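Local atomic coordinates of polyhedrin (Operophtera brumata cypovirus 19, PDB entry 5A99), a protein that forms the crystalline lattice of the viral occlusion bodies (polyhedra), the insect-virus microcrystals in which cypovirus particles are embedded and probably protected. Residues Ser110-Val115 with Ala167-Gly172; Ile114-Val119 with Gln237-Thr242. One frame throughout, in Å; residues are numbered along the deposited sequence.

Contact 1 (Ser110-Val115 with Ala167-Gly172)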
loop_
_atom_site.group_PDB
_atom_site.type_symbol
_atom_site.label_atom_id
_atom_site.label_comp_id
_atom_site.label_asym_id
_atom_site.label_seq_id
_atom_site.Cartn_x
_atom_site.Cartn_y
_atom_site.Cartn_z
ATOM N N SER A 110 -20.202 5.679 -13.686
ATOM C CA SER A 110 -20.118 6.951 -13.001
ATOM C C SER A 110 -19.696 6.686 -11.572
ATOM O O SER A 110 -19.532 5.525 -11.160
ATOM C CB SER A 110 -21.464 7.677 -13.034
ATOM O OG SER A 110 -22.408 6.994 -12.221
ATOM N N PHE A 111 -19.514 7.761 -10.821
ATOM C CA PHE A 111 -19.020 7.652 -9.458
ATOM C C PHE A 111 -19.701 8.656 -8.522
ATOM O O PHE A 111 -20.262 9.671 -8.961
ATOM C CB PHE A 111 -17.504 7.910 -9.442
ATOM C CG PHE A 111 -17.142 9.356 -9.652
ATOM C CD1 PHE A 111 -17.123 10.239 -8.584
ATOM C CD2 PHE A 111 -16.854 9.844 -10.921
ATOM C CE1 PHE A 111 -16.818 11.578 -8.774
ATOM C CE2 PHE A 111 -16.536 11.193 -11.112
ATOM C CZ PHE A 111 -16.515 12.049 -10.031
ATOM N N GLN A 112 -19.646 8.363 -7.227
ATOM C CA GLN A 112 -19.923 9.355 -6.196
ATOM C C GLN A 112 -18.802 9.286 -5.157
ATOM O O GLN A 112 -18.468 8.207 -4.647
ATOM C CB GLN A 112 -21.300 9.141 -5.544
ATOM C CG GLN A 112 -21.514 10.005 -4.295
ATOM C CD GLN A 112 -22.956 10.039 -3.785
ATOM O OE1 GLN A 112 -23.312 10.885 -2.961
ATOM N NE2 GLN A 112 -23.774 9.101 -4.236
ATOM N N PHE A 113 -18.196 10.433 -4.879
ATOM C CA PHE A 113 -17.123 10.515 -3.894
ATOM C C PHE A 113 -17.658 11.265 -2.683
ATOM O O PHE A 113 -18.190 12.369 -2.819
ATOM C CB PHE A 113 -15.911 11.218 -4.513
ATOM C CG PHE A 113 -14.749 11.388 -3.576
ATOM C CD1 PHE A 113 -14.077 10.282 -3.070
ATOM C CD2 PHE A 113 -14.313 12.652 -3.210
ATOM C CE1 PHE A 113 -12.988 10.438 -2.220
ATOM C CE2 PHE A 113 -13.225 12.811 -2.359
ATOM C CZ PHE A 113 -12.569 11.697 -1.862
ATOM N N ILE A 114 -17.553 10.640 -1.510
ATOM C CA ILE A 114 -18.075 11.206 -0.273
ATOM C C ILE A 114 -17.034 11.202 0.831
ATOM O O ILE A 114 -16.435 10.168 1.145
ATOM C CB ILE A 114 -19.325 10.442 0.243
ATOM C CG1 ILE A 114 -20.374 10.323 -0.864
ATOM C CG2 ILE A 114 -19.931 11.152 1.457
ATOM C CD1 ILE A 114 -21.333 9.194 -0.651
ATOM N N VAL A 115 -16.822 12.379 1.412
ATOM C CA VAL A 115 -15.968 12.528 2.575
ATOM C C VAL A 115 -16.863 12.889 3.754
ATOM O O VAL A 115 -17.811 13.651 3.616
ATOM C CB VAL A 115 -14.887 13.606 2.366
ATOM C CG1 VAL A 115 -13.934 13.177 1.253
ATOM C CG2 VAL A 115 -15.519 14.956 2.056
ATOM N N ALA A 167 -21.092 15.528 6.023
ATOM C CA ALA A 167 -20.505 14.813 4.900
ATOM C C ALA A 167 -20.678 15.632 3.628
ATOM O O ALA A 167 -21.575 16.467 3.538
ATOM C CB ALA A 167 -21.136 13.457 4.758
ATOM N N TRP A 168 -19.810 15.383 2.653
ATOM C CA TRP A 168 -19.816 16.121 1.406
ATOM C C TRP A 168 -19.690 15.187 0.197
ATOM O O TRP A 168 -18.860 14.255 0.176
ATOM C CB TRP A 168 -18.687 17.150 1.422
ATOM C CG TRP A 168 -18.863 18.189 2.476
ATOM C CD1 TRP A 168 -19.359 19.449 2.303
ATOM C CD2 TRP A 168 -18.560 18.070 3.876
ATOM N NE1 TRP A 168 -19.379 20.119 3.498
ATOM C CE2 TRP A 168 -18.894 19.298 4.481
ATOM C CE3 TRP A 168 -18.043 17.048 4.672
ATOM C CZ2 TRP A 168 -18.724 19.534 5.845
ATOM C CZ3 TRP A 168 -17.882 17.277 6.026
ATOM C CH2 TRP A 168 -18.221 18.511 6.599
ATOM N N SER A 169 -20.504 15.458 -0.817
ATOM C CA SER A 169 -20.626 14.565 -1.959
ATOM C C SER A 169 -20.314 15.215 -3.303
ATOM O O SER A 169 -20.754 16.329 -3.599
ATOM C CB SER A 169 -22.040 13.989 -1.989
ATOM O OG SER A 169 -22.320 13.400 -3.237
ATOM N N TYR A 170 -19.578 14.471 -4.118
ATOM C CA TYR A 170 -19.206 14.876 -5.463
ATOM C C TYR A 170 -19.498 13.708 -6.404
ATOM O O TYR A 170 -19.196 12.553 -6.081
ATOM C CB TYR A 170 -17.717 15.218 -5.490
ATOM C CG TYR A 170 -17.212 15.885 -6.738
ATOM C CD1 TYR A 170 -17.640 17.156 -7.094
ATOM C CD2 TYR A 170 -16.273 15.265 -7.548
ATOM C CE1 TYR A 170 -17.156 17.783 -8.242
ATOM C CE2 TYR A 170 -15.793 15.871 -8.685
ATOM C CZ TYR A 170 -16.241 17.126 -9.036
ATOM O OH TYR A 170 -15.751 17.732 -10.171
ATOM N N VAL A 171 -20.094 14.004 -7.558
ATOM C CA VAL A 171 -20.424 12.966 -8.518
ATOM C C VAL A 171 -20.036 13.341 -9.944
ATOM O O VAL A 171 -19.889 14.518 -10.290
ATOM C CB VAL A 171 -21.938 12.596 -8.480
ATOM C CG1 VAL A 171 -22.396 12.343 -7.050
ATOM C CG2 VAL A 171 -22.797 13.685 -9.110
ATOM N N GLY A 172 -19.888 12.324 -10.782
ATOM C CA GLY A 172 -19.561 12.551 -12.174
ATOM C C GLY A 172 -19.666 11.284 -12.994
ATOM O O GLY A 172 -19.745 10.187 -12.441
#

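Contact 2 (Ile114-Val119 with Gln237-Thr242)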
loop_
_atom_site.group_PDB
_atom_site.type_symbol
_atom_site.label_atom_id
_atom_site.label_comp_id
_atom_site.label_asym_id
_atom_site.label_seq_id
_atom_site.Cartn_x
_atom_site.Cartn_y
_atom_site.Cartn_z
ATOM N N ILE A 114 -17.553 10.640 -1.510
ATOM C CA ILE A 114 -18.075 11.206 -0.273
ATOM C C ILE A 114 -17.034 11.202 0.831
ATOM O O ILE A 114 -16.435 10.168 1.145
ATOM C CB ILE A 114 -19.325 10.442 0.243
ATOM C CG1 ILE A 114 -20.374 10.323 -0.864
ATOM C CG2 ILE A 114 -19.931 11.152 1.457
ATOM C CD1 ILE A 114 -21.333 9.194 -0.651
ATOM N N VAL A 115 -16.822 12.379 1.412
ATOM C CA VAL A 115 -15.968 12.528 2.575
ATOM C C VAL A 115 -16.863 12.889 3.754
ATOM O O VAL A 115 -17.811 13.651 3.616
ATOM C CB VAL A 115 -14.887 13.606 2.366
ATOM C CG1 VAL A 115 -13.934 13.177 1.253
ATOM C CG2 VAL A 115 -15.519 14.956 2.056
ATOM N N GLN A 116 -16.581 12.283 4.895
ATOM C CA GLN A 116 -17.394 12.454 6.088
ATOM C C GLN A 116 -16.519 12.514 7.328
ATOM O O GLN A 116 -15.507 11.825 7.416
ATOM C CB GLN A 116 -18.388 11.300 6.224
ATOM C CG GLN A 116 -19.252 11.385 7.474
ATOM C CD GLN A 116 -20.241 10.214 7.596
ATOM O OE1 GLN A 116 -20.858 9.804 6.615
ATOM N NE2 GLN A 116 -20.399 9.692 8.805
ATOM N N GLY A 117 -16.938 13.329 8.286
ATOM C CA GLY A 117 -16.180 13.578 9.493
ATOM C C GLY A 117 -15.838 15.048 9.571
ATOM O O GLY A 117 -16.348 15.845 8.776
ATOM N N ASP A 118 -14.996 15.413 10.540
ATOM C CA ASP A 118 -14.542 16.789 10.662
ATOM C C ASP A 118 -13.411 16.966 9.669
ATOM O O ASP A 118 -12.232 16.997 10.035
ATOM C CB ASP A 118 -14.058 17.095 12.084
ATOM C CG ASP A 118 -13.686 18.549 12.267
ATOM O OD1 ASP A 118 -14.298 19.398 11.588
ATOM O OD2 ASP A 118 -12.783 18.842 13.082
ATOM N N VAL A 119 -13.766 17.050 8.395
ATOM C CA VAL A 119 -12.740 17.096 7.372
ATOM C C VAL A 119 -12.285 18.526 7.098
ATOM O O VAL A 119 -13.052 19.488 7.217
ATOM C CB VAL A 119 -13.200 16.431 6.050
ATOM C CG1 VAL A 119 -13.752 15.053 6.310
ATOM C CG2 VAL A 119 -14.214 17.269 5.359
ATOM N N GLN A 237 -24.152 4.305 9.467
ATOM C CA GLN A 237 -24.122 5.744 9.745
ATOM C C GLN A 237 -23.168 6.484 8.804
ATOM O O GLN A 237 -22.474 7.441 9.193
ATOM C CB GLN A 237 -23.742 5.995 11.204
ATOM C CG GLN A 237 -24.209 7.333 11.711
ATOM C CD GLN A 237 -23.836 7.588 13.141
ATOM O OE1 GLN A 237 -22.806 7.118 13.631
ATOM N NE2 GLN A 237 -24.667 8.364 13.824
ATOM N N TYR A 238 -23.129 6.024 7.556
ATOM C CA TYR A 238 -22.417 6.724 6.498
ATOM C C TYR A 238 -23.422 7.532 5.682
ATOM O O TYR A 238 -24.313 6.968 5.037
ATOM C CB TYR A 238 -21.707 5.725 5.590
ATOM C CG TYR A 238 -20.507 5.088 6.231
ATOM C CD1 TYR A 238 -19.558 5.865 6.870
ATOM C CD2 TYR A 238 -20.337 3.708 6.218
ATOM C CE1 TYR A 238 -18.462 5.302 7.457
ATOM C CE2 TYR A 238 -19.237 3.122 6.814
ATOM C CZ TYR A 238 -18.303 3.927 7.428
ATOM O OH TYR A 238 -17.208 3.363 8.022
ATOM N N LEU A 239 -23.294 8.849 5.740
ATOM C CA LEU A 239 -24.195 9.745 5.023
ATOM C C LEU A 239 -24.045 9.519 3.518
ATOM O O LEU A 239 -22.950 9.266 3.027
ATOM C CB LEU A 239 -23.918 11.203 5.417
ATOM C CG LEU A 239 -24.114 11.500 6.907
ATOM C CD1 LEU A 239 -23.850 12.965 7.233
ATOM C CD2 LEU A 239 -25.519 11.106 7.353
ATOM N N TYR A 240 -25.159 9.576 2.797
ATOM C CA TYR A 240 -25.182 9.163 1.401
ATOM C C TYR A 240 -26.321 9.824 0.635
ATOM O O TYR A 240 -27.402 10.085 1.181
ATOM C CB TYR A 240 -25.306 7.628 1.304
ATOM C CG TYR A 240 -25.334 7.096 -0.110
ATOM C CD1 TYR A 240 -24.173 6.991 -0.850
ATOM C CD2 TYR A 240 -26.525 6.688 -0.697
ATOM C CE1 TYR A 240 -24.188 6.517 -2.143
ATOM C CE2 TYR A 240 -26.554 6.202 -1.988
ATOM C CZ TYR A 240 -25.377 6.124 -2.709
ATOM O OH TYR A 240 -25.377 5.640 -3.988
ATOM N N ARG A 241 -26.066 10.078 -0.641
ATOM C CA ARG A 241 -27.021 10.729 -1.521
ATOM C C ARG A 241 -27.391 9.769 -2.655
ATOM O O ARG A 241 -26.517 9.314 -3.393
ATOM C CB ARG A 241 -26.379 11.993 -2.086
ATOM C CG ARG A 241 -27.320 13.122 -2.395
ATOM C CD ARG A 241 -26.526 14.383 -2.776
ATOM N NE ARG A 241 -26.354 15.284 -1.636
ATOM C CZ ARG A 241 -27.380 15.844 -1.013
ATOM N NH1 ARG A 241 -28.608 15.585 -1.434
ATOM N NH2 ARG A 241 -27.189 16.653 0.011
ATOM N N THR A 242 -28.684 9.473 -2.788
ATOM C CA THR A 242 -29.178 8.541 -3.810
ATOM C C THR A 242 -29.300 9.168 -5.205
ATOM O O THR A 242 -29.125 10.374 -5.380
ATOM C CB THR A 242 -30.556 7.954 -3.412
ATOM O OG1 THR A 242 -31.554 8.971 -3.497
ATOM C CG2 THR A 242 -30.522 7.360 -1.997
HETATM O O HOH W 1 -20.288 9.135 4.059
#

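Contact 1 (Ser110-Val115 with Ala167-Gly172)
F111 and G172, F113 and Y170, and V115 and W168 are the hydrogen-bonded pairs of two antiparallel strands whose segments run at 164° to one another. Six N-H...O bonds join them; the shortest, from F113 N to Y170 O, measures 2.6 Å and is nearly straight. In the non-hydrogen-bonded pairs between them the chains draw closer, and I114 CA offers its hydrogen to W168 O at 3.2 Å.

Q112 shows how a side chain uses this register. CG stands anti to the backbone N (chi1 170°). Q112 CB and CG each lie 3.7 Å from V171 CG1, because the two side chains run side by side in the same direction. CD comes beside S169 OG, and Q112 OE1 then accepts a hydrogen bond from S169 OG at 2.7 Å, the hydroxyl being tilted 34° from the amide plane. NE2 is held by Y40 OH and R241 O, which fixes the rotation of the amide.

On the other face the ring of F111 turns back over the neighbouring strand. G172 N lies 3.4 Å above the F111 ring plane, offset toward the rim, and F111 CE2 is 3.5 Å from G172 CA, a close approach to a residue without a side chain. Y170 CD2 meets the ring at its edge, in plane. F126, F174 and F179 also meet the F111 ring, and F113 stacks on F126. The arrangement is that of two adjacent inner strands in an antiparallel sheet, with an aromatic cluster on one face.

Contact 2 (Ile114-Val119 with Gln237-Thr242)
A buried join between the end of strand 110-116 and the segment leaving helix 225-236 is made chiefly by Q116 gripping the backbone of Q237 and L239. The helix ends in a Schellman motif with Q237 at positive phi (68°), after which the chain passes beside the sheet without regular structure.

Q116 reaches it fully extended, with CG anti to the backbone N and CD anti to CA. Both ends of its amide are used. Q116 NE2 donates to Q237 O at 3.1 Å, almost straight (176° at the hydrogen) and with the acceptor in the plane of the Q116 amide. Q116 OE1 accepts from L239 N at 2.8 Å, this donor being tilted 22° from the carbonyl plane. A water gives Q116 OE1 a second hydrogen bond at 2.7 Å and donates another to L239 O, bridging side chain and backbone. Three bonds thus hold the amide against rotation. The edge of the Y238 ring faces OE1 near the ring plane, and L239 CB lies 3.6 Å from Q116 OE1.

Further along, I114 makes an apolar contact: I114 CD1 touches Y240 CD1 at 3.6 Å, the two side chains crossing at about a right angle. Separately, the methyl I114 CG2 approaches the carbonyl L239 O at 3.9 Å. The Y240 ring also stacks on W233 of helix 225-236, and its OH bonds to E225. M141 of the second subunit packs on Q116 and binds Q237 OE1 through its backbone N, placing the join beside a subunit interface. The Q116 amide thus joins a sheet strand to the loop just after a Schellman-capped helix, packed on the Q112, I114 and Q116 side of the antiparallel sheet.

Overall arrangement
From the N terminus, both contacts start on strand 110-116. Contact 1 closes the shorter loop, 51 residues between its segments, by bringing strand 164-173 back beside it; contact 2 closes one of 117 residues that takes in the later strands and helix 225-236. Since the first segments overlap at I114 and V115 while 167-172 falls within the longer loop, the closures overlap along the chain without strict nesting. Their centres are 9 Å apart, and they touch directly: A167 CB packs on L239 CB at 3.6 Å. Together they tie the interior of the six-strand sheet to the C-terminal segment that crosses its I114 side.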